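Hypothetical protein Atu2648 (Agrobacterium tumefaciens str. C58, PDB 1ZCE) is of unknown function but consists largely of an EVE domain, related to PUA and ASCH domains, and so may bind RNA or a similar ligand. Local coordinates at residues 72-77 against 83-88. Residues are numbered along the deposited sequence; the frame is centred on the assembly and turned at random.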
# COMPACT_ATOMS: atom_id res chain seq x y z
N HIS A 72 -7.05 -5.33 -13.35
CA HIS A 72 -8.08 -5.27 -14.38
C HIS A 72 -8.07 -3.85 -14.94
O HIS A 72 -7.53 -2.94 -14.31
CB HIS A 72 -9.45 -5.59 -13.78
CG HIS A 72 -9.89 -4.60 -12.74
ND1 HIS A 72 -9.69 -4.79 -11.39
CD2 HIS A 72 -10.47 -3.39 -12.87
CE1 HIS A 72 -10.12 -3.73 -10.73
NE2 HIS A 72 -10.60 -2.86 -11.61
N PRO A 73 -8.68 -3.63 -16.11
CA PRO A 73 -8.70 -2.28 -16.67
C PRO A 73 -9.17 -1.22 -15.67
O PRO A 73 -10.15 -1.42 -14.96
CB PRO A 73 -9.65 -2.42 -17.86
CG PRO A 73 -9.37 -3.80 -18.34
CD PRO A 73 -9.30 -4.60 -17.04
N ASP A 74 -8.46 -0.11 -15.62
CA ASP A 74 -8.79 1.00 -14.73
C ASP A 74 -10.05 1.68 -15.27
O ASP A 74 -10.04 2.24 -16.36
CB ASP A 74 -7.62 2.00 -14.71
CG ASP A 74 -7.83 3.15 -13.74
OD1 ASP A 74 -8.99 3.48 -13.44
OD2 ASP A 74 -6.82 3.74 -13.30
N SER A 75 -11.14 1.64 -14.50
CA SER A 75 -12.41 2.22 -14.93
C SER A 75 -12.34 3.70 -15.26
O SER A 75 -13.25 4.24 -15.88
CB SER A 75 -13.48 2.00 -13.85
OG SER A 75 -13.21 2.80 -12.71
N THR A 76 -11.27 4.37 -14.83
CA THR A 76 -11.12 5.79 -15.10
C THR A 76 -10.21 6.06 -16.29
O THR A 76 -9.97 7.22 -16.64
CB THR A 76 -10.54 6.54 -13.87
OG1 THR A 76 -9.18 6.12 -13.66
CG2 THR A 76 -11.36 6.24 -12.62
N ALA A 77 -9.70 5.00 -16.91
CA ALA A 77 -8.81 5.14 -18.05
C ALA A 77 -9.58 5.08 -19.37
O ALA A 77 -9.01 4.78 -20.42
CB ALA A 77 -7.75 4.05 -18.02
N TRP A 83 -3.52 1.00 -18.91
CA TRP A 83 -3.75 1.34 -17.51
C TRP A 83 -4.71 0.38 -16.82
O TRP A 83 -5.90 0.34 -17.12
CB TRP A 83 -4.27 2.78 -17.40
CG TRP A 83 -3.30 3.82 -17.88
CD1 TRP A 83 -3.57 4.86 -18.73
CD2 TRP A 83 -1.90 3.92 -17.56
NE1 TRP A 83 -2.43 5.59 -18.95
CE2 TRP A 83 -1.39 5.04 -18.25
CE3 TRP A 83 -1.03 3.16 -16.76
CZ2 TRP A 83 -0.06 5.43 -18.16
CZ3 TRP A 83 0.30 3.56 -16.68
CH2 TRP A 83 0.78 4.68 -17.37
N ASP A 84 -4.16 -0.43 -15.92
CA ASP A 84 -4.97 -1.36 -15.15
C ASP A 84 -4.58 -1.27 -13.67
O ASP A 84 -3.55 -0.68 -13.32
CB ASP A 84 -4.85 -2.81 -15.69
CG ASP A 84 -3.43 -3.19 -16.09
OD1 ASP A 84 -2.54 -3.23 -15.22
OD2 ASP A 84 -3.21 -3.48 -17.29
N CYS A 85 -5.41 -1.85 -12.81
CA CYS A 85 -5.16 -1.78 -11.37
C CYS A 85 -5.89 -2.85 -10.58
O CYS A 85 -6.78 -3.54 -11.10
CB CYS A 85 -5.61 -0.41 -10.86
SG CYS A 85 -7.37 -0.05 -11.26
N VAL A 86 -5.48 -3.01 -9.33
CA VAL A 86 -6.13 -3.95 -8.43
C VAL A 86 -7.15 -3.18 -7.60
O VAL A 86 -7.31 -1.97 -7.75
CB VAL A 86 -5.12 -4.60 -7.43
CG1 VAL A 86 -4.13 -5.48 -8.18
CG2 VAL A 86 -4.38 -3.52 -6.64
N ASP A 87 -7.86 -3.92 -6.76
CA ASP A 87 -8.82 -3.35 -5.82
C ASP A 87 -8.21 -3.76 -4.48
O ASP A 87 -7.68 -4.86 -4.36
CB ASP A 87 -10.19 -4.02 -5.93
CG ASP A 87 -10.99 -3.57 -7.13
OD1 ASP A 87 -10.40 -3.04 -8.09
OD2 ASP A 87 -12.22 -3.78 -7.12
N ILE A 88 -8.28 -2.89 -3.47
CA ILE A 88 -7.76 -3.22 -2.15
C ILE A 88 -8.81 -2.94 -1.09
O ILE A 88 -9.73 -2.15 -1.31
CB ILE A 88 -6.47 -2.42 -1.80
CG1 ILE A 88 -6.76 -0.91 -1.80
CG2 ILE A 88 -5.36 -2.75 -2.78
CD1 ILE A 88 -5.60 -0.06 -1.29
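With CG of His72 (chi1 63°) and SG of Cys85 (chi1 56°) each turned between backbone N and carbonyl carbon, imidazole and thiol lie on one face of an antiparallel beta hairpin, where strand 60-73 ends and strand 84-99 of the EVE domain begins. The two residues form a hydrogen-bonded pair: Cys85 N gives to His72 O at 2.8 Å and His72 N to Cys85 O at 2.9 Å. Cys85 O also sits over one face of the imidazole, offset toward its rim, 3.1 Å above the ring plane. SG approaches the same ring obliquely, 4.8 Å from its centroid. Both ring nitrogens have partners nearby, ND1 bonding to Leu70 O and NE2 weakly to Glu28 of strand 27-28.

Pro73 and Asp84 follow as a non-hydrogen-bonded pair with diverging side chains; the Asp84 carboxylate leads away to a salt bridge with Arg42. A nearly straight bond from Asp74 N to Trp83 O (3.0 Å) then closes the ladder, and the chain leaves it in a type I turn from Asp74 to Ala77. The methyl of Ala77 packs against Trp83 CB, at the edge of the indole, whose ring makes a cation-pi contact with Arg33.

CG of Asp74 lies anti to the backbone N (chi1 -176°), which brings the carboxylate back over the turn, where OD1 accepts Thr76 N and so makes an Asx turn. OD2 is held by Arg33 and Gly31 N, whereas OD1 takes Thr76 N at 2.8 Å and Thr76 OG1 at 2.7 Å, both arriving from the same face of the carboxylate plane.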